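Local structure of extracellular solute-binding protein family 1 (Kribbella flavida, 5IXP) at residues A[114-125]-A[229-240]. The protein probably captures a solute outside the cell and hands it to an ABC transporter, the substrate being unidentified. Numbering follows the deposited sequence.
Sequences GPEAICYRRDLF and TDAFATMACPGW
Arg121 folds its side chain at chi2 (-82°) and chi3 (-60°), which brings the guanidinium round to the loop at Thr229 and Asp230. Its own backbone ends strand 108-121, which pairs antiparallel with strand 232-238 in the mixed sheet of a periplasmic-binding-protein-like fold. Arg121 N still donates to Ala233 O, then segment 229-240 turns a corner at Ala233 and the side chain takes over the contact. NE and NH2 grip Asp123 side-on, one nitrogen to each oxygen, both through syn lone pairs. Arg121 NH2 also reaches Asp230 OD1 at 2.9 Å; OD1 lies near the guanidinium plane, while NH2 meets it from above the carboxylate plane, the two flat groups lying 61° apart. Arg121 NH1 bonds Thr229 O at 3.0 Å and a water that passes the link on to Phe232 O. Five bonds near its plane, to four partners, fix the group's rotation, while Leu124 CD1 sits over the centre of one face, 3.8 Å above it. A leucine in place of Arg121 would probably leave Asp123 and Asp230 without their shared cation and the 229-230 loop freer to move.

Phe125 turns its ring edge to Thr234, CZ meeting CG2 at 3.7 Å, and Tyr120 CD2 lies over one ring face, toward its rim. Thr234 OG1 is held by Tyr147 and Trp163. Cys119 and Cys237 point to the same side of the sheet, toward Ile245 of helix 241-249. A disulfide between them has been seen; in this one of two Cys119 conformers SG is 3.3 Å from Cys237 SG, too long for that bond, which the other conformer probably carries. At the next hydrogen-bonded pair, Ala117 N donates an almost straight hydrogen bond to Cys237 O at 2.8 Å.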
loop_
_atom_site.group_PDB
_atom_site.type_symbol
_atom_site.label_atom_id
_atom_site.label_comp_id
_atom_site.label_asym_id
_atom_site.label_seq_id
_atom_site.Cartn_x
_atom_site.Cartn_y
_atom_site.Cartn_z
ATOM N N GLY A 114 -4.250 -2.712 -0.095
ATOM C CA GLY A 114 -3.245 -3.727 -0.307
ATOM C C GLY A 114 -2.850 -4.404 0.990
ATOM O O GLY A 114 -1.710 -4.277 1.458
ATOM N N PRO A 115 -3.780 -5.130 1.613
ATOM C CA PRO A 115 -3.437 -5.815 2.869
ATOM C C PRO A 115 -2.349 -6.846 2.621
ATOM O O PRO A 115 -2.352 -7.546 1.607
ATOM C CB PRO A 115 -4.757 -6.467 3.290
ATOM C CG PRO A 115 -5.444 -6.748 1.987
ATOM C CD PRO A 115 -5.109 -5.535 1.113
ATOM N N GLU A 116 -1.392 -6.919 3.543
ATOM C CA GLU A 116 -0.147 -7.625 3.287
ATOM C C GLU A 116 -0.058 -8.947 4.031
ATOM O O GLU A 116 -0.420 -9.042 5.209
ATOM C CB GLU A 116 1.047 -6.763 3.670
ATOM C CG GLU A 116 1.184 -5.531 2.774
ATOM C CD GLU A 116 2.346 -4.683 3.178
ATOM O OE1 GLU A 116 2.241 -3.973 4.197
ATOM O OE2 GLU A 116 3.369 -4.736 2.479
ATOM N N ALA A 117 0.470 -9.948 3.340
ATOM C CA ALA A 117 0.839 -11.226 3.929
ATOM C C ALA A 117 2.340 -11.422 3.717
ATOM O O ALA A 117 3.040 -10.514 3.268
ATOM C CB ALA A 117 0.013 -12.356 3.314
ATOM N N ILE A 118 2.841 -12.608 4.049
ATOM C CA ILE A 118 4.192 -13.002 3.662
ATOM C C ILE A 118 4.076 -14.084 2.602
ATOM O O ILE A 118 3.547 -15.170 2.870
ATOM C CB ILE A 118 5.034 -13.498 4.850
ATOM C CG1 ILE A 118 5.211 -12.403 5.919
ATOM C CG2 ILE A 118 6.395 -13.959 4.351
ATOM C CD1 ILE A 118 5.943 -11.135 5.430
ATOM N N CYS A 119 4.523 -13.787 1.391
ATOM C CA CYS A 119 4.668 -14.862 0.426
ATOM C C CYS A 119 6.063 -15.455 0.559
ATOM O O CYS A 119 6.992 -14.827 1.075
ATOM C CB CYS A 119 4.409 -14.381 -1.006
ATOM S SG CYS A 119 5.456 -13.032 -1.583
ATOM N N TYR A 120 6.196 -16.696 0.118
ATOM C CA TYR A 120 7.460 -17.401 0.331
ATOM C C TYR A 120 7.670 -18.508 -0.693
ATOM O O TYR A 120 6.724 -19.055 -1.268
ATOM C CB TYR A 120 7.557 -17.985 1.752
ATOM C CG TYR A 120 6.513 -19.040 2.066
ATOM C CD1 TYR A 120 5.224 -18.678 2.456
ATOM C CD2 TYR A 120 6.819 -20.398 1.984
ATOM C CE1 TYR A 120 4.265 -19.639 2.744
ATOM C CE2 TYR A 120 5.867 -21.371 2.272
ATOM C CZ TYR A 120 4.588 -20.983 2.650
ATOM O OH TYR A 120 3.631 -21.931 2.936
ATOM N N ARG A 121 8.945 -18.838 -0.888
ATOM C CA ARG A 121 9.369 -19.881 -1.818
ATOM C C ARG A 121 9.357 -21.215 -1.080
ATOM O O ARG A 121 10.282 -21.528 -0.323
ATOM C CB ARG A 121 10.746 -19.550 -2.377
ATOM C CG ARG A 121 10.733 -18.430 -3.428
ATOM C CD ARG A 121 10.340 -18.983 -4.808
ATOM N NE ARG A 121 11.281 -20.012 -5.246
ATOM C CZ ARG A 121 12.400 -19.770 -5.929
ATOM N NH1 ARG A 121 12.725 -18.525 -6.275
ATOM N NH2 ARG A 121 13.189 -20.776 -6.274
ATOM N N ARG A 122 8.324 -22.025 -1.318
ATOM C CA ARG A 122 8.220 -23.291 -0.593
ATOM C C ARG A 122 9.307 -24.283 -0.997
ATOM O O ARG A 122 9.678 -25.141 -0.188
ATOM C CB ARG A 122 6.832 -23.908 -0.778
ATOM C CG ARG A 122 6.304 -23.935 -2.196
ATOM C CD ARG A 122 4.829 -24.346 -2.204
ATOM N NE ARG A 122 4.643 -25.698 -1.682
ATOM C CZ ARG A 122 4.114 -26.002 -0.497
ATOM N NH1 ARG A 122 3.676 -25.050 0.329
ATOM N NH2 ARG A 122 4.010 -27.284 -0.144
ATOM N N ASP A 123 9.833 -24.187 -2.224
ATOM C CA ASP A 123 10.936 -25.064 -2.611
ATOM C C ASP A 123 12.210 -24.709 -1.858
ATOM O O ASP A 123 12.917 -25.597 -1.364
ATOM C CB ASP A 123 11.168 -24.996 -4.123
ATOM C CG ASP A 123 11.519 -23.600 -4.603
ATOM O OD1 ASP A 123 10.948 -22.629 -4.075
ATOM O OD2 ASP A 123 12.370 -23.472 -5.516
ATOM N N LEU A 124 12.511 -23.415 -1.742
ATOM C CA LEU A 124 13.684 -22.999 -0.979
ATOM C C LEU A 124 13.501 -23.285 0.507
ATOM O O LEU A 124 14.450 -23.709 1.180
ATOM C CB LEU A 124 13.976 -21.518 -1.222
ATOM C CG LEU A 124 14.249 -21.130 -2.680
ATOM C CD1 LEU A 124 14.591 -19.634 -2.806
ATOM C CD2 LEU A 124 15.341 -22.010 -3.306
ATOM N N PHE A 125 12.290 -23.076 1.034
ATOM C CA PHE A 125 12.030 -23.427 2.429
ATOM C C PHE A 125 12.281 -24.912 2.664
ATOM O O PHE A 125 12.944 -25.299 3.637
ATOM C CB PHE A 125 10.594 -23.065 2.820
ATOM C CG PHE A 125 10.415 -21.638 3.299
ATOM C CD1 PHE A 125 11.126 -20.594 2.717
ATOM C CD2 PHE A 125 9.509 -21.347 4.319
ATOM C CE1 PHE A 125 10.946 -19.281 3.136
ATOM C CE2 PHE A 125 9.318 -20.038 4.754
ATOM C CZ PHE A 125 10.044 -18.995 4.163
ATOM N N THR A 229 15.148 -16.785 -10.586
ATOM C CA THR A 229 16.336 -17.308 -9.924
ATOM C C THR A 229 15.975 -17.638 -8.479
ATOM O O THR A 229 14.848 -17.404 -8.026
ATOM C CB THR A 229 17.489 -16.297 -9.920
ATOM O OG1 THR A 229 17.197 -15.265 -8.964
ATOM C CG2 THR A 229 17.692 -15.669 -11.302
ATOM N N ASP A 230 16.959 -18.153 -7.735
ATOM C CA ASP A 230 16.799 -18.401 -6.307
ATOM C C ASP A 230 17.248 -17.217 -5.453
ATOM O O ASP A 230 17.643 -17.415 -4.300
ATOM C CB ASP A 230 17.568 -19.664 -5.907
ATOM C CG ASP A 230 17.048 -20.911 -6.601
ATOM O OD1 ASP A 230 15.922 -20.870 -7.150
ATOM O OD2 ASP A 230 17.766 -21.938 -6.589
ATOM N N ALA A 231 17.173 -15.989 -5.981
ATOM C CA ALA A 231 17.804 -14.845 -5.324
ATOM C C ALA A 231 17.200 -14.542 -3.951
ATOM O O ALA A 231 17.931 -14.163 -3.026
ATOM C CB ALA A 231 17.719 -13.608 -6.213
ATOM N N PHE A 232 15.878 -14.661 -3.796
ATOM C CA PHE A 232 15.276 -14.368 -2.493
ATOM C C PHE A 232 14.090 -15.289 -2.229
ATOM O O PHE A 232 13.413 -15.737 -3.159
ATOM C CB PHE A 232 14.844 -12.893 -2.369
ATOM C CG PHE A 232 13.995 -12.405 -3.508
ATOM C CD1 PHE A 232 12.616 -12.529 -3.470
ATOM C CD2 PHE A 232 14.579 -11.805 -4.619
ATOM C CE1 PHE A 232 11.829 -12.066 -4.530
ATOM C CE2 PHE A 232 13.800 -11.348 -5.680
ATOM C CZ PHE A 232 12.422 -11.481 -5.632
ATOM N N ALA A 233 13.829 -15.543 -0.938
ATOM C CA ALA A 233 12.876 -16.568 -0.525
ATOM C C ALA A 233 11.562 -16.038 0.036
ATOM O O ALA A 233 10.609 -16.820 0.137
ATOM C CB ALA A 233 13.507 -17.495 0.530
ATOM N N THR A 234 11.484 -14.762 0.434
ATOM C CA THR A 234 10.248 -14.193 0.969
ATOM C C THR A 234 10.054 -12.770 0.456
ATOM O O THR A 234 11.001 -12.104 0.026
ATOM C CB THR A 234 10.224 -14.134 2.505
ATOM O OG1 THR A 234 11.142 -13.122 2.952
ATOM C CG2 THR A 234 10.602 -15.481 3.140
HETATM N N MSE A 235 8.806 -12.309 0.521
HETATM C CA MSE A 235 8.470 -10.894 0.321
HETATM C C MSE A 235 7.298 -10.480 1.201
HETATM O O MSE A 235 6.369 -11.269 1.405
HETATM C CB MSE A 235 8.093 -10.592 -1.138
HETATM C CG MSE A 235 9.234 -10.504 -2.131
HETATM SE SE MSE A 235 8.531 -9.614 -3.725
HETATM C CE MSE A 235 8.423 -7.779 -2.981
ATOM N N ALA A 236 7.333 -9.244 1.709
ATOM C CA ALA A 236 6.128 -8.631 2.245
ATOM C C ALA A 236 5.201 -8.344 1.075
ATOM O O ALA A 236 5.607 -7.727 0.085
ATOM C CB ALA A 236 6.457 -7.352 3.013
ATOM N N CYS A 237 3.961 -8.801 1.178
ATOM C CA CYS A 237 3.166 -9.123 -0.002
ATOM C C CYS A 237 1.734 -8.612 0.106
ATOM O O CYS A 237 0.866 -9.305 0.642
ATOM C CB CYS A 237 3.171 -10.641 -0.187
ATOM S SG CYS A 237 2.584 -11.322 -1.702
ATOM N N PRO A 238 1.439 -7.414 -0.418
ATOM C CA PRO A 238 0.029 -7.034 -0.576
ATOM C C PRO A 238 -0.649 -7.954 -1.575
ATOM O O PRO A 238 -0.011 -8.504 -2.474
ATOM C CB PRO A 238 0.096 -5.591 -1.099
ATOM C CG PRO A 238 1.420 -5.534 -1.826
ATOM C CD PRO A 238 2.349 -6.406 -1.002
ATOM N N GLY A 239 -1.965 -8.110 -1.410
ATOM C CA GLY A 239 -2.724 -8.960 -2.315
ATOM C C GLY A 239 -2.443 -8.686 -3.782
ATOM O O GLY A 239 -2.291 -9.615 -4.577
ATOM N N TRP A 240 -2.353 -7.405 -4.163
ATOM C CA TRP A 240 -2.188 -7.070 -5.575
ATOM C C TRP A 240 -0.813 -7.449 -6.119
ATOM O O TRP A 240 -0.631 -7.461 -7.341
ATOM C CB TRP A 240 -2.444 -5.571 -5.816
ATOM C CG TRP A 240 -1.584 -4.618 -4.995
ATOM C CD1 TRP A 240 -1.942 -3.980 -3.838
ATOM C CD2 TRP A 240 -0.250 -4.190 -5.289
ATOM N NE1 TRP A 240 -0.910 -3.186 -3.388
ATOM C CE2 TRP A 240 0.139 -3.296 -4.262
ATOM C CE3 TRP A 240 0.655 -4.473 -6.315
ATOM C CZ2 TRP A 240 1.402 -2.694 -4.230
ATOM C CZ3 TRP A 240 1.910 -3.871 -6.280
ATOM C CH2 TRP A 240 2.266 -2.991 -5.245
HETATM O O HOH W 1 11.985 -15.891 -5.611
#